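Local coordinates for DNA-binding transcriptional repressor YiaJ (Escherichia coli, PDB 1YSQ), which represses transcription of the yiaKLMNOPQRS operon, which may serve 2,3-diketo-L-gulonate utilisation, and is represented here by its C-terminal IclR-type effector-binding domain, at residues 7-11 with 41-45; 13-18 with 175-180; 27-33 with 146-152; 66-72 with 120-126. The contacts are given in a common frame with arbitrary orientation. Residues are numbered along the deposited sequence.

Contact 1: 7-11 with 41-45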
loop_
_atom_site.group_PDB
_atom_site.type_symbol
_atom_site.label_atom_id
_atom_site.label_comp_id
_atom_site.label_asym_id
_atom_site.label_seq_id
_atom_site.Cartn_x
_atom_site.Cartn_y
_atom_site.Cartn_z
ATOM N N SER A 7 10.656 13.855 -1.066
ATOM C CA SER A 7 10.762 12.372 -0.891
ATOM C C SER A 7 12.142 11.942 -0.396
ATOM O O SER A 7 12.292 10.861 0.180
ATOM C CB SER A 7 10.433 11.652 -2.194
ATOM O OG SER A 7 9.145 12.026 -2.642
ATOM N N LEU A 8 13.138 12.794 -0.633
ATOM C CA LEU A 8 14.519 12.548 -0.210
ATOM C C LEU A 8 14.643 12.261 1.287
ATOM O O LEU A 8 15.226 11.241 1.685
ATOM C CB LEU A 8 15.413 13.741 -0.579
ATOM C CG LEU A 8 15.534 14.124 -2.056
ATOM C CD1 LEU A 8 16.106 15.544 -2.178
ATOM C CD2 LEU A 8 16.382 13.108 -2.836
ATOM N N ASN A 9 14.113 13.176 2.102
ATOM C CA ASN A 9 14.161 13.049 3.555
ATOM C C ASN A 9 13.476 11.774 4.045
ATOM O O ASN A 9 14.044 11.046 4.850
ATOM C CB ASN A 9 13.550 14.279 4.247
ATOM C CG ASN A 9 14.269 15.575 3.892
ATOM O OD1 ASN A 9 15.392 15.563 3.359
ATOM N ND2 ASN A 9 13.623 16.711 4.184
ATOM N N ILE A 10 12.265 11.505 3.555
ATOM C CA ILE A 10 11.556 10.290 3.964
ATOM C C ILE A 10 12.251 9.003 3.463
ATOM O O ILE A 10 12.312 8.009 4.187
ATOM C CB ILE A 10 10.026 10.332 3.619
ATOM C CG1 ILE A 10 9.274 9.188 4.318
ATOM C CG2 ILE A 10 9.778 10.291 2.096
ATOM C CD1 ILE A 10 9.167 9.326 5.834
ATOM N N ILE A 11 12.797 9.025 2.255
ATOM C CA ILE A 11 13.511 7.835 1.769
ATOM C C ILE A 11 14.769 7.576 2.618
ATOM O O ILE A 11 15.066 6.429 2.970
ATOM C CB ILE A 11 13.774 7.903 0.244
ATOM C CG1 ILE A 11 12.445 7.690 -0.499
ATOM C CG2 ILE A 11 14.750 6.808 -0.192
ATOM C CD1 ILE A 11 12.413 8.234 -1.917
ATOM N N LEU A 41 4.405 5.968 -6.330
ATOM C CA LEU A 41 5.433 5.013 -5.928
ATOM C C LEU A 41 6.789 5.697 -5.884
ATOM O O LEU A 41 7.410 5.894 -6.927
ATOM C CB LEU A 41 5.458 3.789 -6.859
ATOM C CG LEU A 41 6.292 2.611 -6.349
ATOM C CD1 LEU A 41 5.820 2.204 -4.936
ATOM C CD2 LEU A 41 6.172 1.428 -7.298
ATOM N N ILE A 42 7.245 6.064 -4.686
ATOM C CA ILE A 42 8.512 6.801 -4.577
ATOM C C ILE A 42 9.727 5.915 -4.367
ATOM O O ILE A 42 10.862 6.373 -4.502
ATOM C CB ILE A 42 8.423 7.926 -3.513
ATOM C CG1 ILE A 42 8.171 7.345 -2.105
ATOM C CG2 ILE A 42 7.342 8.952 -3.934
ATOM C CD1 ILE A 42 8.268 8.386 -0.974
ATOM N N TYR A 43 9.498 4.644 -4.054
ATOM C CA TYR A 43 10.589 3.749 -3.723
ATOM C C TYR A 43 10.088 2.323 -3.898
ATOM O O TYR A 43 8.954 1.994 -3.517
ATOM C CB TYR A 43 11.017 4.047 -2.289
ATOM C CG TYR A 43 12.096 3.196 -1.691
ATOM C CD1 TYR A 43 13.374 3.702 -1.509
ATOM C CD2 TYR A 43 11.822 1.908 -1.229
ATOM C CE1 TYR A 43 14.370 2.938 -0.911
ATOM C CE2 TYR A 43 12.806 1.145 -0.634
ATOM C CZ TYR A 43 14.074 1.667 -0.474
ATOM O OH TYR A 43 15.051 0.913 0.137
ATOM N N LYS A 44 10.913 1.490 -4.514
ATOM C CA LYS A 44 10.557 0.088 -4.741
ATOM C C LYS A 44 11.792 -0.819 -4.683
ATOM O O LYS A 44 12.826 -0.490 -5.254
ATOM C CB LYS A 44 9.832 -0.096 -6.092
ATOM C CG LYS A 44 9.274 -1.507 -6.298
ATOM C CD LYS A 44 8.909 -1.789 -7.753
ATOM C CE LYS A 44 8.304 -3.205 -7.893
ATOM N NZ LYS A 44 8.281 -3.701 -9.343
ATOM N N LEU A 45 11.660 -1.950 -3.991
ATOM C CA LEU A 45 12.672 -3.010 -4.008
ATOM C C LEU A 45 12.101 -4.253 -4.653
ATOM O O LEU A 45 11.049 -4.756 -4.255
ATOM C CB LEU A 45 13.175 -3.345 -2.583
ATOM C CG LEU A 45 13.772 -2.148 -1.826
ATOM C CD1 LEU A 45 13.958 -2.454 -0.363
ATOM C CD2 LEU A 45 15.103 -1.670 -2.457
#
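Ile42 and Ile11 carry most of this small apolar interface, which buries 207 Å² in all where the first turn of helix 8-25 meets strand 38-45. Ile42 points toward segment 7-11 and reaches three of its residues. Its CD1 lies 3.9 Å from Ile10 CG2 and 4.3 Å from Ile11 CD1, while its CG2 is 3.8 Å from Ser7 OG at the exposed start of the modelled chain. Ile11 bridges two strand residues: its CD1 rests 3.5 Å from the backbone O of Ile42, and its CG2 approaches Tyr43 CD1 at 3.6 Å, meeting the ring obliquely. Tyr43 then runs on along the helix, touching Ala15, Leu18 and Glu19, and its hydroxyl is hydrogen-bonded to Thr192 near the C-terminus. The bond from Ile11 N to Ser7 O, 2.8 Å, closes the turn.

Two consecutive strand residues can both turn their CA-to-CB bonds toward the helix because Ile42 and Tyr43 together face Phe31 of the adjacent strand. The helical backbone angles of Ile42 (phi -92°, psi -12°) interrupt the regular pleat there. This is a classic beta bulge, set in the antiparallel sheet of a GAF-like domain beneath its N-terminal helix.

Contact 2: 13-18 with 175-180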
loop_
_atom_site.group_PDB
_atom_site.type_symbol
_atom_site.label_atom_id
_atom_site.label_comp_id
_atom_site.label_asym_id
_atom_site.label_seq_id
_atom_site.Cartn_x
_atom_site.Cartn_y
_atom_site.Cartn_z
ATOM N N ILE A 13 15.160 8.267 5.852
ATOM C CA ILE A 13 14.622 7.631 7.050
ATOM C C ILE A 13 14.206 6.182 6.777
ATOM O O ILE A 13 14.550 5.273 7.543
ATOM C CB ILE A 13 13.386 8.430 7.560
ATOM C CG1 ILE A 13 13.796 9.823 8.048
ATOM C CG2 ILE A 13 12.601 7.633 8.663
ATOM C CD1 ILE A 13 12.644 10.620 8.664
ATOM N N ALA A 14 13.446 5.976 5.699
ATOM C CA ALA A 14 12.774 4.692 5.485
ATOM C C ALA A 14 13.654 3.576 4.917
ATOM O O ALA A 14 13.476 2.406 5.285
ATOM C CB ALA A 14 11.530 4.875 4.632
ATOM N N ALA A 15 14.597 3.929 4.036
ATOM C CA ALA A 15 15.354 2.928 3.264
ATOM C C ALA A 15 15.968 1.750 4.055
ATOM O O ALA A 15 15.801 0.616 3.640
ATOM C CB ALA A 15 16.412 3.596 2.352
ATOM N N PRO A 16 16.642 1.977 5.190
ATOM C CA PRO A 16 17.222 0.850 5.939
ATOM C C PRO A 16 16.146 -0.141 6.385
ATOM O O PRO A 16 16.370 -1.361 6.407
ATOM C CB PRO A 16 17.830 1.518 7.177
ATOM C CG PRO A 16 17.959 2.946 6.843
ATOM C CD PRO A 16 16.869 3.263 5.874
ATOM N N HIS A 17 14.984 0.404 6.753
ATOM C CA HIS A 17 13.866 -0.389 7.240
ATOM C C HIS A 17 13.199 -1.163 6.106
ATOM O O HIS A 17 12.848 -2.328 6.277
ATOM C CB HIS A 17 12.837 0.512 7.934
ATOM C CG HIS A 17 13.382 1.231 9.123
ATOM N ND1 HIS A 17 13.674 0.589 10.305
ATOM C CD2 HIS A 17 13.717 2.532 9.305
ATOM C CE1 HIS A 17 14.147 1.466 11.173
ATOM N NE2 HIS A 17 14.186 2.653 10.590
ATOM N N LEU A 18 13.014 -0.507 4.962
ATOM C CA LEU A 18 12.418 -1.167 3.806
ATOM C C LEU A 18 13.346 -2.264 3.274
ATOM O O LEU A 18 12.895 -3.362 2.948
ATOM C CB LEU A 18 12.055 -0.140 2.721
ATOM C CG LEU A 18 11.040 0.918 3.180
ATOM C CD1 LEU A 18 10.991 2.078 2.199
ATOM C CD2 LEU A 18 9.660 0.311 3.362
ATOM N N ALA A 175 8.406 1.648 12.727
ATOM C CA ALA A 175 9.761 2.175 12.879
ATOM C C ALA A 175 9.958 3.465 12.057
ATOM O O ALA A 175 10.476 4.467 12.573
ATOM C CB ALA A 175 10.792 1.118 12.492
ATOM N N ILE A 176 9.524 3.431 10.794
ATOM C CA ILE A 176 9.530 4.618 9.934
ATOM C C ILE A 176 8.709 5.763 10.544
ATOM O O ILE A 176 9.175 6.897 10.624
ATOM C CB ILE A 176 9.011 4.271 8.502
ATOM C CG1 ILE A 176 9.912 3.207 7.847
ATOM C CG2 ILE A 176 8.889 5.555 7.631
ATOM C CD1 ILE A 176 9.329 2.559 6.568
ATOM N N SER A 177 7.488 5.465 10.968
ATOM C CA SER A 177 6.626 6.476 11.564
ATOM C C SER A 177 7.244 7.097 12.828
ATOM O O SER A 177 7.187 8.328 13.026
ATOM C CB SER A 177 5.268 5.868 11.895
ATOM O OG SER A 177 4.492 6.781 12.635
ATOM N N ASN A 178 7.823 6.239 13.666
ATOM C CA ASN A 178 8.449 6.648 14.925
ATOM C C ASN A 178 9.654 7.547 14.674
ATOM O O ASN A 178 9.799 8.584 15.315
ATOM C CB ASN A 178 8.841 5.418 15.763
ATOM C CG ASN A 178 7.638 4.744 16.408
ATOM O OD1 ASN A 178 6.560 5.343 16.515
ATOM N ND2 ASN A 178 7.812 3.488 16.842
ATOM N N GLU A 179 10.498 7.148 13.726
ATOM C CA GLU A 179 11.653 7.946 13.323
ATOM C C GLU A 179 11.271 9.266 12.656
ATOM O O GLU A 179 11.922 10.281 12.884
ATOM C CB GLU A 179 12.568 7.144 12.405
ATOM C CG GLU A 179 13.537 6.263 13.176
ATOM C CD GLU A 179 14.323 5.314 12.290
ATOM O OE1 GLU A 179 14.537 4.162 12.733
ATOM O OE2 GLU A 179 14.731 5.713 11.174
ATOM N N LEU A 180 10.223 9.259 11.838
ATOM C CA LEU A 180 9.750 10.497 11.212
ATOM C C LEU A 180 9.278 11.461 12.303
ATOM O O LEU A 180 9.664 12.635 12.318
ATOM C CB LEU A 180 8.645 10.217 10.186
ATOM C CG LEU A 180 7.861 11.394 9.589
ATOM C CD1 LEU A 180 8.728 12.275 8.666
ATOM C CD2 LEU A 180 6.604 10.908 8.862
#
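The N- and C-terminal helices of the GAF-like domain, 8-25 and 162-182, pack side by side and nearly antiparallel here, their segment axes 9.4 Å apart at an angle of 157°. The central element is a knob-into-hole: Ile176, in its m,t rotamer, leaves its backbone sideways but extends its end into the hole formed by Ile13, Ala14, His17 and Leu18. CD1 of Ile176 reaches Ala14 CB at 3.7 Å and Leu18 CD2 at 3.9 Å, and its CG1 lies 4.0 Å from His17 CB. Leu18, also m,t, comes nearer with its tip than its CA-to-CB direction suggests, and it packs as well on Ile29 and Phe31 of the sheet below.

Ile13 spans the other end. With chi1 at m and chi2 at t, its CD1 is carried out to Leu180, 4.3 Å from CD1 of that residue, whereas its CG2 sits 3.8 Å from Glu179 CB. Leu180 itself adopts t,p.

The polar margin depends on two m chi1 angles, those of His17 and Glu179, which bring imidazole and carboxylate together between the helices. Ala175 CB covers one face of the imidazole in a CH-pi contact, 3.9 Å from the ring centroid. At the ring edge, His17 NE2 donates to Glu179 OE1 over 2.6 Å.

Contact 3: 27-33 with 146-152. With PO4 (phosphate ion), chain B.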
loop_
_atom_site.group_PDB
_atom_site.type_symbol
_atom_site.label_atom_id
_atom_site.label_comp_id
_atom_site.label_asym_id
_atom_site.label_seq_id
_atom_site.Cartn_x
_atom_site.Cartn_y
_atom_site.Cartn_z
ATOM N N GLU A 27 10.363 -10.615 -0.586
ATOM C CA GLU A 27 9.333 -10.121 -1.507
ATOM C C GLU A 27 9.532 -8.667 -1.924
ATOM O O GLU A 27 10.281 -7.928 -1.289
ATOM C CB GLU A 27 7.944 -10.223 -0.841
ATOM C CG GLU A 27 7.526 -11.622 -0.375
ATOM C CD GLU A 27 7.344 -12.610 -1.518
ATOM O OE1 GLU A 27 7.525 -12.232 -2.697
ATOM O OE2 GLU A 27 7.024 -13.793 -1.235
ATOM N N THR A 28 8.800 -8.269 -2.965
ATOM C CA THR A 28 8.699 -6.872 -3.422
ATOM C C THR A 28 8.242 -5.949 -2.297
ATOM O O THR A 28 7.192 -6.218 -1.670
ATOM C CB THR A 28 7.649 -6.771 -4.528
ATOM O OG1 THR A 28 8.041 -7.566 -5.665
ATOM C CG2 THR A 28 7.544 -5.295 -5.062
ATOM N N ILE A 29 8.994 -4.871 -2.064
ATOM C CA ILE A 29 8.596 -3.862 -1.089
ATOM C C ILE A 29 8.309 -2.569 -1.829
ATOM O O ILE A 29 9.145 -2.099 -2.595
ATOM C CB ILE A 29 9.695 -3.643 0.009
ATOM C CG1 ILE A 29 10.129 -4.971 0.666
ATOM C CG2 ILE A 29 9.247 -2.592 1.062
ATOM C CD1 ILE A 29 9.012 -5.855 1.257
ATOM N N ASN A 30 7.118 -2.007 -1.598
ATOM C CA ASN A 30 6.680 -0.747 -2.215
ATOM C C ASN A 30 6.518 0.304 -1.140
ATOM O O ASN A 30 6.053 0.007 -0.032
ATOM C CB ASN A 30 5.302 -0.912 -2.884
ATOM C CG ASN A 30 5.221 -2.143 -3.765
ATOM O OD1 ASN A 30 4.564 -3.138 -3.432
ATOM N ND2 ASN A 30 5.897 -2.089 -4.888
ATOM N N PHE A 31 6.860 1.538 -1.486
ATOM C CA PHE A 31 6.705 2.657 -0.554
ATOM C C PHE A 31 6.167 3.843 -1.335
ATOM O O PHE A 31 6.791 4.299 -2.299
ATOM C CB PHE A 31 8.059 2.986 0.080
ATOM C CG PHE A 31 8.000 4.035 1.151
ATOM C CD1 PHE A 31 7.254 3.835 2.313
ATOM C CD2 PHE A 31 8.723 5.209 1.026
ATOM C CE1 PHE A 31 7.206 4.819 3.323
ATOM C CE2 PHE A 31 8.681 6.190 2.045
ATOM C CZ PHE A 31 7.918 5.989 3.181
ATOM N N SER A 32 4.992 4.316 -0.934
ATOM C CA SER A 32 4.340 5.400 -1.647
ATOM C C SER A 32 4.080 6.613 -0.764
ATOM O O SER A 32 4.127 6.512 0.472
ATOM C CB SER A 32 3.019 4.913 -2.257
ATOM O OG SER A 32 2.026 4.805 -1.234
ATOM N N SER A 33 3.824 7.751 -1.419
ATOM C CA SER A 33 3.254 8.934 -0.783
ATOM C C SER A 33 1.879 9.144 -1.404
ATOM O O SER A 33 1.557 8.560 -2.449
ATOM C CB SER A 33 4.136 10.171 -1.014
ATOM O OG SER A 33 4.239 10.440 -2.414
ATOM N N TYR A 146 2.277 8.559 3.978
ATOM C CA TYR A 146 3.021 7.508 3.257
ATOM C C TYR A 146 2.432 6.160 3.635
ATOM O O TYR A 146 1.723 6.043 4.633
ATOM C CB TYR A 146 4.520 7.494 3.612
ATOM C CG TYR A 146 5.179 8.835 3.484
ATOM C CD1 TYR A 146 5.524 9.348 2.232
ATOM C CD2 TYR A 146 5.426 9.612 4.608
ATOM C CE1 TYR A 146 6.097 10.604 2.113
ATOM C CE2 TYR A 146 6.011 10.865 4.492
ATOM C CZ TYR A 146 6.336 11.345 3.251
ATOM O OH TYR A 146 6.911 12.577 3.153
ATOM N N ALA A 147 2.753 5.144 2.843
ATOM C CA ALA A 147 2.266 3.798 3.103
ATOM C C ALA A 147 3.280 2.803 2.552
ATOM O O ALA A 147 4.065 3.127 1.651
ATOM C CB ALA A 147 0.883 3.605 2.455
ATOM N N VAL A 148 3.261 1.593 3.097
ATOM C CA VAL A 148 4.204 0.558 2.686
ATOM C C VAL A 148 3.395 -0.661 2.268
ATOM O O VAL A 148 2.381 -0.964 2.891
ATOM C CB VAL A 148 5.121 0.110 3.864
ATOM C CG1 VAL A 148 6.206 -0.892 3.394
ATOM C CG2 VAL A 148 5.762 1.295 4.569
ATOM N N SER A 149 3.853 -1.380 1.240
ATOM C CA SER A 149 3.182 -2.624 0.876
ATOM C C SER A 149 4.139 -3.732 0.466
ATOM O O SER A 149 5.288 -3.464 0.101
ATOM C CB SER A 149 2.108 -2.363 -0.202
ATOM O OG SER A 149 2.680 -2.182 -1.487
ATOM N N ILE A 150 3.673 -4.977 0.586
ATOM C CA ILE A 150 4.403 -6.142 0.094
ATOM C C ILE A 150 3.590 -6.740 -1.045
ATOM O O ILE A 150 2.393 -6.986 -0.871
ATOM C CB ILE A 150 4.575 -7.214 1.217
ATOM C CG1 ILE A 150 5.434 -6.674 2.371
ATOM C CG2 ILE A 150 5.161 -8.511 0.616
ATOM C CD1 ILE A 150 5.527 -7.625 3.622
ATOM N N SER A 151 4.217 -6.985 -2.206
ATOM C CA SER A 151 3.522 -7.672 -3.302
ATOM C C SER A 151 4.076 -9.078 -3.406
ATOM O O SER A 151 5.282 -9.291 -3.228
ATOM C CB SER A 151 3.722 -6.972 -4.666
ATOM O OG SER A 151 3.565 -5.560 -4.601
ATOM N N LEU A 152 3.196 -10.029 -3.710
ATOM C CA LEU A 152 3.587 -11.424 -3.859
ATOM C C LEU A 152 2.486 -12.164 -4.605
ATOM O O LEU A 152 1.389 -11.625 -4.780
ATOM C CB LEU A 152 3.862 -12.070 -2.488
ATOM C CG LEU A 152 2.692 -12.367 -1.539
ATOM C CD1 LEU A 152 3.177 -13.292 -0.415
ATOM C CD2 LEU A 152 2.069 -11.112 -0.950
HETATM P P PO4 B . -0.365 -1.390 -3.919
HETATM O O1 PO4 B . -1.526 -2.340 -4.267
HETATM O O2 PO4 B . -0.648 -0.573 -2.699
HETATM O O3 PO4 B . 0.942 -2.141 -3.749
HETATM O O4 PO4 B . -0.232 -0.454 -5.108
HETATM O O HOH W 1 7.455 -10.209 -4.977
#
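Backbone amides and carbonyls of strands 28-35 and 146-153 satisfy one another along this buried antiparallel pair. Asn30 N donates to Ser149 O and Ser149 N to Asn30 O, both at 2.9 Å; Ser32 N to Ala147 O (3.0 Å) and Ala147 N to Ser32 O (3.1 Å) form the next hydrogen-bonded pair. At the other end, Ser151 N reaches Thr28 O at 3.1 Å, but the reciprocal positions are too far apart and water 1 spans them, accepting from Thr28 N (3.1 Å) and probably donating to Ser151 O (2.9 Å), although it has more acceptors in reach than protons.

These strands are neighbours in the middle of the six-stranded antiparallel sheet of the GAF-like fold, and its two faces differ in character. On the face of Ile29, Phe31, Val148 and Ile150 the contacts are apolar and covered by helix 8-25: Ile29 CD1 meets Ile150 CG1 at 3.8 Å, and Phe31 CD1 meets Val148 CG2 at 3.7 Å. The Phe31 and Tyr146 rings lie nearly parallel but slid apart, with centroids 5.7 Å from each other.

The face of Asn30, Ser32, Ser149 and Ser151 is polar. Ser151 OG donates to Asn30 OD1 at 2.9 Å, and the hydroxyl of Ser32 pairs with Tyr73. Ser149 OG lies 2.9 Å from Asn30 OD1 and equally close to O3 of a phosphate ion, probably from the crystallisation liquor.

Contact 4: 66-72 with 120-126. With PO4 (phosphate ion), chain B.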
loop_
_atom_site.group_PDB
_atom_site.type_symbol
_atom_site.label_atom_id
_atom_site.label_comp_id
_atom_site.label_asym_id
_atom_site.label_seq_id
_atom_site.Cartn_x
_atom_site.Cartn_y
_atom_site.Cartn_z
ATOM N N CYS A 66 -7.889 1.025 -6.711
ATOM C CA CYS A 66 -7.383 -0.322 -7.033
ATOM C C CYS A 66 -5.988 -0.589 -6.437
ATOM O O CYS A 66 -5.382 -1.617 -6.710
ATOM C CB CYS A 66 -7.395 -0.557 -8.565
ATOM S SG CYS A 66 -6.432 0.671 -9.476
ATOM N N SER A 67 -5.502 0.348 -5.621
ATOM C CA SER A 67 -4.203 0.256 -4.948
ATOM C C SER A 67 -4.463 0.005 -3.473
ATOM O O SER A 67 -5.222 0.751 -2.843
ATOM C CB SER A 67 -3.419 1.565 -5.127
ATOM O OG SER A 67 -2.335 1.700 -4.217
ATOM N N ALA A 68 -3.829 -1.024 -2.911
ATOM C CA ALA A 68 -3.966 -1.279 -1.465
ATOM C C ALA A 68 -3.532 -0.062 -0.629
ATOM O O ALA A 68 -4.238 0.352 0.305
ATOM C CB ALA A 68 -3.203 -2.547 -1.046
ATOM N N MET A 69 -2.374 0.506 -0.957
ATOM C CA MET A 69 -1.910 1.750 -0.325
ATOM C C MET A 69 -2.899 2.910 -0.560
ATOM O O MET A 69 -3.205 3.670 0.372
ATOM C CB MET A 69 -0.500 2.102 -0.809
ATOM C CG MET A 69 0.618 1.140 -0.269
ATOM S SD MET A 69 2.328 1.596 -0.745
ATOM C CE MET A 69 2.231 1.271 -2.363
ATOM N N GLY A 70 -3.416 3.023 -1.789
ATOM C CA GLY A 70 -4.417 4.038 -2.118
ATOM C C GLY A 70 -5.691 3.895 -1.284
ATOM O O GLY A 70 -6.260 4.889 -0.831
ATOM N N LYS A 71 -6.129 2.653 -1.059
ATOM C CA LYS A 71 -7.306 2.409 -0.223
ATOM C C LYS A 71 -7.050 2.824 1.228
ATOM O O LYS A 71 -7.938 3.378 1.891
ATOM C CB LYS A 71 -7.761 0.950 -0.327
ATOM C CG LYS A 71 -8.382 0.635 -1.694
ATOM C CD LYS A 71 -9.026 -0.771 -1.725
ATOM C CE LYS A 71 -7.958 -1.860 -1.570
ATOM N NZ LYS A 71 -8.507 -3.246 -1.675
ATOM N N ILE A 72 -5.826 2.610 1.706
ATOM C CA ILE A 72 -5.437 3.097 3.038
ATOM C C ILE A 72 -5.584 4.618 3.116
ATOM O O ILE A 72 -6.165 5.139 4.061
ATOM C CB ILE A 72 -3.998 2.647 3.361
ATOM C CG1 ILE A 72 -3.999 1.160 3.703
ATOM C CG2 ILE A 72 -3.374 3.470 4.518
ATOM C CD1 ILE A 72 -2.628 0.552 3.709
ATOM N N ALA A 120 -4.672 -3.014 4.719
ATOM C CA ALA A 120 -5.432 -3.260 3.514
ATOM C C ALA A 120 -4.805 -4.381 2.699
ATOM O O ALA A 120 -3.619 -4.677 2.840
ATOM C CB ALA A 120 -5.484 -1.991 2.668
ATOM N N MET A 121 -5.600 -4.977 1.823
ATOM C CA MET A 121 -5.060 -5.924 0.865
ATOM C C MET A 121 -5.475 -5.540 -0.531
ATOM O O MET A 121 -6.504 -4.872 -0.729
ATOM C CB MET A 121 -5.546 -7.343 1.192
ATOM C CG MET A 121 -4.677 -8.066 2.233
ATOM S SD MET A 121 -5.149 -9.847 2.353
ATOM C CE MET A 121 -4.089 -10.390 1.707
ATOM N N ASP A 122 -4.648 -5.925 -1.500
ATOM C CA ASP A 122 -5.098 -6.012 -2.865
ATOM C C ASP A 122 -5.361 -7.497 -3.075
ATOM O O ASP A 122 -4.427 -8.295 -3.127
ATOM C CB ASP A 122 -4.031 -5.482 -3.825
ATOM C CG ASP A 122 -4.304 -5.873 -5.275
ATOM O OD1 ASP A 122 -5.428 -6.362 -5.577
ATOM O OD2 ASP A 122 -3.434 -5.747 -6.167
ATOM N N ARG A 123 -6.639 -7.857 -3.150
ATOM C CA ARG A 123 -7.055 -9.250 -3.297
ATOM C C ARG A 123 -7.330 -9.508 -4.768
ATOM O O ARG A 123 -8.498 -9.609 -5.199
ATOM C CB ARG A 123 -8.303 -9.545 -2.441
ATOM C CG ARG A 123 -8.053 -9.443 -0.943
ATOM C CD ARG A 123 -9.308 -9.631 -0.051
ATOM N NE ARG A 123 -8.983 -9.311 1.340
ATOM C CZ ARG A 123 -9.079 -8.092 1.884
ATOM N NH1 ARG A 123 -9.524 -7.064 1.172
ATOM N NH2 ARG A 123 -8.733 -7.897 3.151
ATOM N N GLU A 124 -6.244 -9.601 -5.541
ATOM C CA GLU A 124 -6.330 -9.789 -7.003
ATOM C C GLU A 124 -7.271 -8.784 -7.693
ATOM O O GLU A 124 -8.074 -9.151 -8.577
ATOM C CB GLU A 124 -6.750 -11.229 -7.325
ATOM C CG GLU A 124 -5.867 -12.294 -6.687
ATOM C CD GLU A 124 -6.372 -13.691 -7.012
ATOM O OE1 GLU A 124 -7.158 -14.232 -6.217
ATOM O OE2 GLU A 124 -6.007 -14.220 -8.078
ATOM N N GLU A 125 -7.173 -7.522 -7.276
ATOM C CA GLU A 125 -7.991 -6.442 -7.832
ATOM C C GLU A 125 -7.336 -5.755 -9.034
ATOM O O GLU A 125 -7.990 -4.992 -9.742
ATOM C CB GLU A 125 -8.310 -5.399 -6.750
ATOM C CG GLU A 125 -9.153 -5.961 -5.613
ATOM C CD GLU A 125 -8.964 -5.196 -4.310
ATOM O OE1 GLU A 125 -8.991 -3.943 -4.342
ATOM O OE2 GLU A 125 -8.759 -5.858 -3.273
ATOM N N ASN A 126 -6.048 -6.015 -9.256
ATOM C CA ASN A 126 -5.349 -5.487 -10.428
ATOM C C ASN A 126 -5.075 -6.556 -11.468
ATOM O O ASN A 126 -5.278 -6.336 -12.658
ATOM C CB ASN A 126 -4.029 -4.849 -10.024
ATOM C CG ASN A 126 -4.231 -3.537 -9.340
ATOM O OD1 ASN A 126 -4.352 -2.490 -9.993
ATOM N ND2 ASN A 126 -4.287 -3.575 -8.015
HETATM P P PO4 B . -0.365 -1.390 -3.919
HETATM O O1 PO4 B . -1.526 -2.340 -4.267
HETATM O O2 PO4 B . -0.648 -0.573 -2.699
HETATM O O3 PO4 B . 0.942 -2.141 -3.749
HETATM O O4 PO4 B . -0.232 -0.454 -5.108
HETATM O O HOH W 2 -6.239 -3.079 -4.208
#
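Lys71 forms the strongest polar link between helix 68-75 and the edge strand 120-123 with the turn after it, in the GAF-like domain. Its NZ makes a salt bridge with Glu125 OE1 at 2.8 Å, with a weak second bond to OE2, and donates to the backbone O of Met121 at 2.7 Å; Glu110 supplies a further carboxylate. Beyond the strand, Asn126 ND2 donates to Cys66 O at 2.6 Å and to Asp122 OD2 at 3.0 Å. The other carboxylate oxygen, Asp122 OD1, accepts from Glu125 N (2.7 Å) in an Asx motif that shapes the turn and helps to place Glu125 and Asn126 opposite the helix start.

Ser67 is the N-cap of that helix, its OG accepting from Gly70 N at 3.0 Å. The first turn also holds a phosphate ion, probably from the crystallisation liquor: Ala68 N donates to PO4 O1 (3.0 Å) and Met69 N to PO4 O2 (2.7 Å), so amides at the helix N-terminus provide an anion site.

Small side chains let helix and strand approach closely. Ala68 and Asp122 have CA atoms 5.1 Å apart, and Ala68 CB sits 3.7 Å from Asp122 N. One turn later, Ile72 CG1 packs 3.6 Å from Ala120 CB.

Overall arrangement
Contact 3 forms the middle of the sheet, and the other contacts build on it. Contact 1 adds the neighbouring strand, bonded through Tyr43 O and Phe31 N, 3.0 Å apart, and contact 2 lies over the apolar face, where Leu18 CD2 meets Val148 CG1 at 3.7 Å. Contacts 1 and 2 share helix 8-25, their centres 11 Å apart. Contact 4 approaches the opposite, polar face: Met69 SD lies 3.3 Å from Ser32 OG. The phosphate ion is held between contacts 3 and 4, whose centres are 11 Å apart, a position consistent with an effector pocket of IclR-type domains. Contact 2, about 22 Å from contact 4 between centres, is remote from it.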